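PDB 4N4P: acylneuraminate lyase from Mycoplasma synoviae, which belongs to the dihydrodipicolinate synthetase family, and folds as a TIM barrel in an assembly of four chains. Local coordinates for residues D61-M66 with K92-L97; V65-A70 with K99-D104. One frame throughout, in Å; residues are numbered along the deposited sequence.

Interaction 1 (D61-M66 with K92-L97); sequences DKKEVM and KELAKL
Met66 reaches across from the helix of 61-66 to Leu94 and Leu97 of 92-97. Its chain continues extended to SD, where the sulfur lies 3.9 Å from CD2 of Leu94 and somewhat farther from CD2 of Leu97. The chain then bends at chi3 (70°), and the methyl CE settles against the Leu94 backbone, 3.4 Å from its O.

Leu94 divides its two methyls among three partners. CD1 touches the aliphatic chain of Lys62, 3.9 Å from CD, while CD2 touches both CG of Lys63 and the Met66 sulfur; all three side chains cross that of Leu94 at about a right angle. Lys62 starts toward the neighbouring helix, but its extended chain leads the ammonium away, leaving methylenes to do the packing. Leu97 differs from Leu94 in its first torsion: CG is anti to the backbone N (chi1 -176°). Its CD2 lies 3.7 Å from both CA and CB of Lys63, so this methyl packs against the helix backbone as well as the root of the lysine.

The polar end of Lys63 belongs chiefly to its own helix, where NZ forms a salt bridge with Glu60. A water also spans the gap, donating to OE1 of Glu93 and accepting a weak bond from Lys63 NZ; Lys63 NZ and Glu93 OE1 themselves remain 6.2 Å apart. Phe59 extends the apolar packing by touching Leu94.

The segment axes run nearly parallel, 13° apart and 10.7 Å at closest approach. This is the side-by-side packing of successive outer helices in a TIM barrel, here 59-73 and 88-100, joined through strand 78-82.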
loop_
_atom_site.group_PDB
_atom_site.type_symbol
_atom_site.label_atom_id
_atom_site.label_comp_id
_atom_site.label_asym_id
_atom_site.label_seq_id
_atom_site.Cartn_x
_atom_site.Cartn_y
_atom_site.Cartn_z
ATOM N N ASP A 61 10.932 30.440 -18.388
ATOM C CA ASP A 61 11.152 30.730 -16.959
ATOM C C ASP A 61 12.358 29.905 -16.441
ATOM O O ASP A 61 13.192 30.422 -15.674
ATOM C CB ASP A 61 9.941 30.350 -16.085
ATOM C CG ASP A 61 8.721 31.282 -16.215
ATOM O OD1 ASP A 61 8.828 32.486 -16.581
ATOM O OD2 ASP A 61 7.621 30.774 -15.860
ATOM N N LYS A 62 12.412 28.623 -16.822
ATOM C CA LYS A 62 13.476 27.704 -16.367
ATOM C C LYS A 62 14.851 28.207 -16.795
ATOM O O LYS A 62 15.785 28.289 -15.992
ATOM C CB LYS A 62 13.243 26.285 -16.875
ATOM C CG LYS A 62 12.005 25.617 -16.260
ATOM C CD LYS A 62 11.696 24.312 -16.949
ATOM C CE LYS A 62 10.303 23.810 -16.604
ATOM N NZ LYS A 62 10.066 22.432 -17.148
ATOM N N LYS A 63 14.960 28.600 -18.062
ATOM C CA LYS A 63 16.206 29.162 -18.567
ATOM C C LYS A 63 16.577 30.433 -17.838
ATOM O O LYS A 63 17.741 30.640 -17.537
ATOM C CB LYS A 63 16.072 29.494 -20.050
ATOM C CG LYS A 63 15.939 28.321 -20.966
ATOM C CD LYS A 63 15.333 28.906 -22.252
ATOM C CE LYS A 63 15.837 28.208 -23.449
ATOM N NZ LYS A 63 15.239 28.846 -24.670
ATOM N N GLU A 64 15.589 31.296 -17.582
ATOM C CA GLU A 64 15.839 32.551 -16.905
ATOM C C GLU A 64 16.304 32.290 -15.476
ATOM O O GLU A 64 17.250 32.909 -15.020
ATOM C CB GLU A 64 14.593 33.473 -16.934
ATOM C CG GLU A 64 14.802 34.881 -16.405
ATOM C CD GLU A 64 15.842 35.729 -17.156
ATOM O OE1 GLU A 64 16.170 35.462 -18.339
ATOM O OE2 GLU A 64 16.346 36.676 -16.525
ATOM N N VAL A 65 15.637 31.374 -14.773
ATOM C CA VAL A 65 16.061 31.062 -13.389
ATOM C C VAL A 65 17.498 30.554 -13.366
ATOM O O VAL A 65 18.296 30.958 -12.509
ATOM C CB VAL A 65 15.111 30.058 -12.685
ATOM C CG1 VAL A 65 15.654 29.656 -11.302
ATOM C CG2 VAL A 65 13.735 30.723 -12.513
ATOM N N MET A 66 17.821 29.684 -14.309
ATOM C CA MET A 66 19.173 29.113 -14.375
ATOM C C MET A 66 20.217 30.211 -14.589
ATOM O O MET A 66 21.304 30.190 -13.975
ATOM C CB MET A 66 19.254 28.084 -15.478
ATOM C CG MET A 66 18.460 26.810 -15.182
ATOM S SD MET A 66 18.307 25.676 -16.550
ATOM C CE MET A 66 19.992 25.051 -16.702
ATOM N N LYS A 92 16.995 18.470 -22.875
ATOM C CA LYS A 92 18.304 18.514 -23.537
ATOM C C LYS A 92 18.853 19.940 -23.697
ATOM O O LYS A 92 20.038 20.182 -23.456
ATOM C CB LYS A 92 18.235 17.810 -24.896
ATOM C CG LYS A 92 17.896 16.331 -24.818
ATOM C CD LYS A 92 17.452 15.807 -26.181
ATOM C CE LYS A 92 18.594 15.828 -27.188
ATOM N NZ LYS A 92 18.068 15.787 -28.590
ATOM N N GLU A 93 17.997 20.891 -24.068
ATOM C CA GLU A 93 18.396 22.301 -24.138
ATOM C C GLU A 93 18.792 22.842 -22.762
ATOM O O GLU A 93 19.763 23.620 -22.635
ATOM C CB GLU A 93 17.279 23.168 -24.738
ATOM C CG GLU A 93 17.009 22.901 -26.218
ATOM C CD GLU A 93 18.234 23.190 -27.093
ATOM O OE1 GLU A 93 18.799 24.296 -26.963
ATOM O OE2 GLU A 93 18.638 22.310 -27.893
ATOM N N LEU A 94 18.038 22.447 -21.729
ATOM C CA LEU A 94 18.387 22.848 -20.371
ATOM C C LEU A 94 19.734 22.248 -19.922
ATOM O O LEU A 94 20.515 22.926 -19.276
ATOM C CB LEU A 94 17.265 22.466 -19.391
ATOM C CG LEU A 94 15.942 23.200 -19.587
ATOM C CD1 LEU A 94 14.961 22.806 -18.457
ATOM C CD2 LEU A 94 16.123 24.715 -19.590
ATOM N N ALA A 95 20.001 20.989 -20.269
ATOM C CA ALA A 95 21.316 20.364 -19.978
ATOM C C ALA A 95 22.440 21.143 -20.643
ATOM O O ALA A 95 23.480 21.402 -20.029
ATOM C CB ALA A 95 21.347 18.887 -20.411
ATOM N N LYS A 96 22.227 21.544 -21.896
ATOM C CA LYS A 96 23.224 22.367 -22.607
ATOM C C LYS A 96 23.407 23.723 -21.974
ATOM O O LYS A 96 24.541 24.214 -21.857
ATOM C CB LYS A 96 22.833 22.545 -24.091
ATOM C CG LYS A 96 22.899 21.278 -24.884
ATOM C CD LYS A 96 22.437 21.510 -26.335
ATOM C CE LYS A 96 22.046 20.213 -27.051
ATOM N NZ LYS A 96 23.193 19.309 -27.392
ATOM N N LEU A 97 22.302 24.347 -21.553
ATOM C CA LEU A 97 22.384 25.631 -20.864
ATOM C C LEU A 97 23.119 25.517 -19.524
ATOM O O LEU A 97 23.931 26.382 -19.205
ATOM C CB LEU A 97 20.987 26.250 -20.640
ATOM C CG LEU A 97 20.948 27.642 -20.001
ATOM C CD1 LEU A 97 21.713 28.691 -20.819
ATOM C CD2 LEU A 97 19.500 28.112 -19.742
HETATM O O HOH W 1 16.819 26.527 -25.810
#

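Interaction 2 (V65-A70 with K99-D104); sequences VMKLVA and KELKYD
Tyr103 extends its ring to the helix of 65-70 and donates its hydroxyl proton to Met66 O, with OH and O 2.7 Å apart. The bond lies in the carbonyl plane, on a lone pair, with a C=O...OH angle of 114°, and the carbonyl oxygen lies at the edge of the ring. Met66 O also takes the ordinary helical bond from Ala70 N, at 3.2 Å, so two donors grip this one acceptor. Apolar atoms also approach the hydroxyl: Val69 crosses the tyrosine at about a right angle and brings CB to 3.5 Å from OH, while CB of Met66 closes in as well.

Leu101 packs beside this bond, its CD1 3.7 Å from Met66 O and also against CG of Lys67. Ala70 CB touches both Leu101 and Tyr103, at 4.1 Å from CB of the former and 4.0 Å from CE1 of the latter.

The chain turns here from the outer helix 88-100 into strand 105-108 of the TIM barrel. Lys102, with positive phi (69°), ends the helix in a Schellman motif, and its N donates to Lys99 O. Beyond the turn, Asp104 is held through OD2 by Leu79 N and through OD1 by a salt bridge to Lys6, while the tyrosine side chain touches Leu79 and Ala81 of strand 78-82. Lys99 NZ donates to Asp133 O. At the outer margin the opposite charges of Lys67 and Glu100 approach without forming a salt bridge, NZ of Lys67 and OE2 of Glu100 remaining 4.3 Å apart.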
loop_
_atom_site.group_PDB
_atom_site.type_symbol
_atom_site.label_atom_id
_atom_site.label_comp_id
_atom_site.label_asym_id
_atom_site.label_seq_id
_atom_site.Cartn_x
_atom_site.Cartn_y
_atom_site.Cartn_z
ATOM N N VAL A 65 15.637 31.374 -14.773
ATOM C CA VAL A 65 16.061 31.062 -13.389
ATOM C C VAL A 65 17.498 30.554 -13.366
ATOM O O VAL A 65 18.296 30.958 -12.509
ATOM C CB VAL A 65 15.111 30.058 -12.685
ATOM C CG1 VAL A 65 15.654 29.656 -11.302
ATOM C CG2 VAL A 65 13.735 30.723 -12.513
ATOM N N MET A 66 17.821 29.684 -14.309
ATOM C CA MET A 66 19.173 29.113 -14.375
ATOM C C MET A 66 20.217 30.211 -14.589
ATOM O O MET A 66 21.304 30.190 -13.975
ATOM C CB MET A 66 19.254 28.084 -15.478
ATOM C CG MET A 66 18.460 26.810 -15.182
ATOM S SD MET A 66 18.307 25.676 -16.550
ATOM C CE MET A 66 19.992 25.051 -16.702
ATOM N N LYS A 67 19.899 31.157 -15.478
ATOM C CA LYS A 67 20.812 32.284 -15.742
ATOM C C LYS A 67 20.977 33.169 -14.529
ATOM O O LYS A 67 22.099 33.517 -14.154
ATOM C CB LYS A 67 20.316 33.122 -16.935
ATOM C CG LYS A 67 20.373 32.372 -18.203
ATOM C CD LYS A 67 19.426 32.928 -19.248
ATOM C CE LYS A 67 19.650 32.238 -20.567
ATOM N NZ LYS A 67 21.084 32.382 -20.992
ATOM N N LEU A 68 19.860 33.517 -13.900
ATOM C CA LEU A 68 19.866 34.445 -12.783
ATOM C C LEU A 68 20.604 33.865 -11.593
ATOM O O LEU A 68 21.307 34.590 -10.890
ATOM C CB LEU A 68 18.444 34.818 -12.375
ATOM C CG LEU A 68 17.587 35.633 -13.344
ATOM C CD1 LEU A 68 16.134 35.629 -12.856
ATOM C CD2 LEU A 68 18.105 37.066 -13.538
ATOM N N VAL A 69 20.456 32.558 -11.382
ATOM C CA VAL A 69 21.139 31.911 -10.263
ATOM C C VAL A 69 22.652 31.891 -10.477
ATOM O O VAL A 69 23.437 32.222 -9.565
ATOM C CB VAL A 69 20.608 30.471 -10.014
ATOM C CG1 VAL A 69 21.536 29.702 -9.084
ATOM C CG2 VAL A 69 19.193 30.536 -9.408
ATOM N N ALA A 70 23.058 31.506 -11.683
ATOM C CA ALA A 70 24.484 31.433 -12.001
ATOM C C ALA A 70 25.131 32.812 -11.880
ATOM O O ALA A 70 26.231 32.931 -11.334
ATOM C CB ALA A 70 24.696 30.858 -13.363
ATOM N N LYS A 99 25.409 23.524 -18.760
ATOM C CA LYS A 99 26.840 23.375 -19.023
ATOM C C LYS A 99 27.457 24.727 -19.422
ATOM O O LYS A 99 28.533 25.109 -18.936
ATOM C CB LYS A 99 27.047 22.341 -20.122
ATOM C CG LYS A 99 28.508 22.256 -20.643
ATOM C CD LYS A 99 29.471 21.847 -19.554
ATOM C CE LYS A 99 30.905 21.647 -20.124
ATOM N NZ LYS A 99 30.971 20.439 -21.011
ATOM N N GLU A 100 26.782 25.422 -20.324
ATOM C CA GLU A 100 27.159 26.786 -20.732
ATOM C C GLU A 100 27.324 27.710 -19.522
ATOM O O GLU A 100 28.246 28.553 -19.468
ATOM C CB GLU A 100 26.114 27.344 -21.725
ATOM C CG GLU A 100 26.353 28.796 -22.149
ATOM C CD GLU A 100 25.199 29.403 -22.942
ATOM O OE1 GLU A 100 24.883 28.886 -24.032
ATOM O OE2 GLU A 100 24.615 30.415 -22.484
ATOM N N LEU A 101 26.431 27.559 -18.540
ATOM C CA LEU A 101 26.442 28.430 -17.380
ATOM C C LEU A 101 27.352 27.931 -16.255
ATOM O O LEU A 101 27.420 28.568 -15.201
ATOM C CB LEU A 101 25.018 28.650 -16.840
ATOM C CG LEU A 101 24.102 29.466 -17.756
ATOM C CD1 LEU A 101 22.674 29.287 -17.268
ATOM C CD2 LEU A 101 24.506 30.933 -17.772
ATOM N N LYS A 102 28.028 26.810 -16.511
ATOM C CA LYS A 102 29.046 26.227 -15.622
ATOM C C LYS A 102 28.442 25.671 -14.339
ATOM O O LYS A 102 29.051 25.762 -13.264
ATOM C CB LYS A 102 30.165 27.237 -15.284
ATOM C CG LYS A 102 30.722 28.024 -16.471
ATOM C CD LYS A 102 31.798 27.262 -17.178
ATOM C CE LYS A 102 32.879 28.217 -17.682
ATOM N NZ LYS A 102 34.218 27.545 -17.671
ATOM N N TYR A 103 27.251 25.092 -14.452
ATOM C CA TYR A 103 26.663 24.345 -13.327
ATOM C C TYR A 103 27.548 23.144 -13.015
ATOM O O TYR A 103 28.169 22.569 -13.910
ATOM C CB TYR A 103 25.217 23.885 -13.661
ATOM C CG TYR A 103 24.219 24.969 -13.346
ATOM C CD1 TYR A 103 24.094 26.102 -14.177
ATOM C CD2 TYR A 103 23.453 24.913 -12.179
ATOM C CE1 TYR A 103 23.201 27.145 -13.857
ATOM C CE2 TYR A 103 22.571 25.917 -11.845
ATOM C CZ TYR A 103 22.452 27.056 -12.687
ATOM O OH TYR A 103 21.593 28.069 -12.338
ATOM N N ASP A 104 27.595 22.755 -11.743
ATOM C CA ASP A 104 28.473 21.661 -11.322
ATOM C C ASP A 104 27.877 20.293 -11.631
ATOM O O ASP A 104 28.595 19.296 -11.861
ATOM C CB ASP A 104 28.779 21.833 -9.839
ATOM C CG ASP A 104 29.551 23.083 -9.573
ATOM O OD1 ASP A 104 30.758 23.129 -9.949
ATOM O OD2 ASP A 104 28.979 24.028 -9.011
#

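From the N terminus, helix 59-73 supplies the first side of both contacts, 61-66 and then 65-70. The chain next passes through strand 78-82 and enters helix 88-100, where 92-97 closes the loop of interaction 1. Segment 99-104 follows and closes interaction 2. The two loops overlap in a staggered way, neither enclosing the other, because both sides advance along the chain together, as expected for neighbouring helices running in the same direction. Val65 and Met66 are common to both, and the contacts meet where Leu97 CD1 packs 3.7 Å from Lys67 NZ. Together they join much of helix 59-73 to the C-terminal part of helix 88-100 and to the turn that leads into strand 105-108.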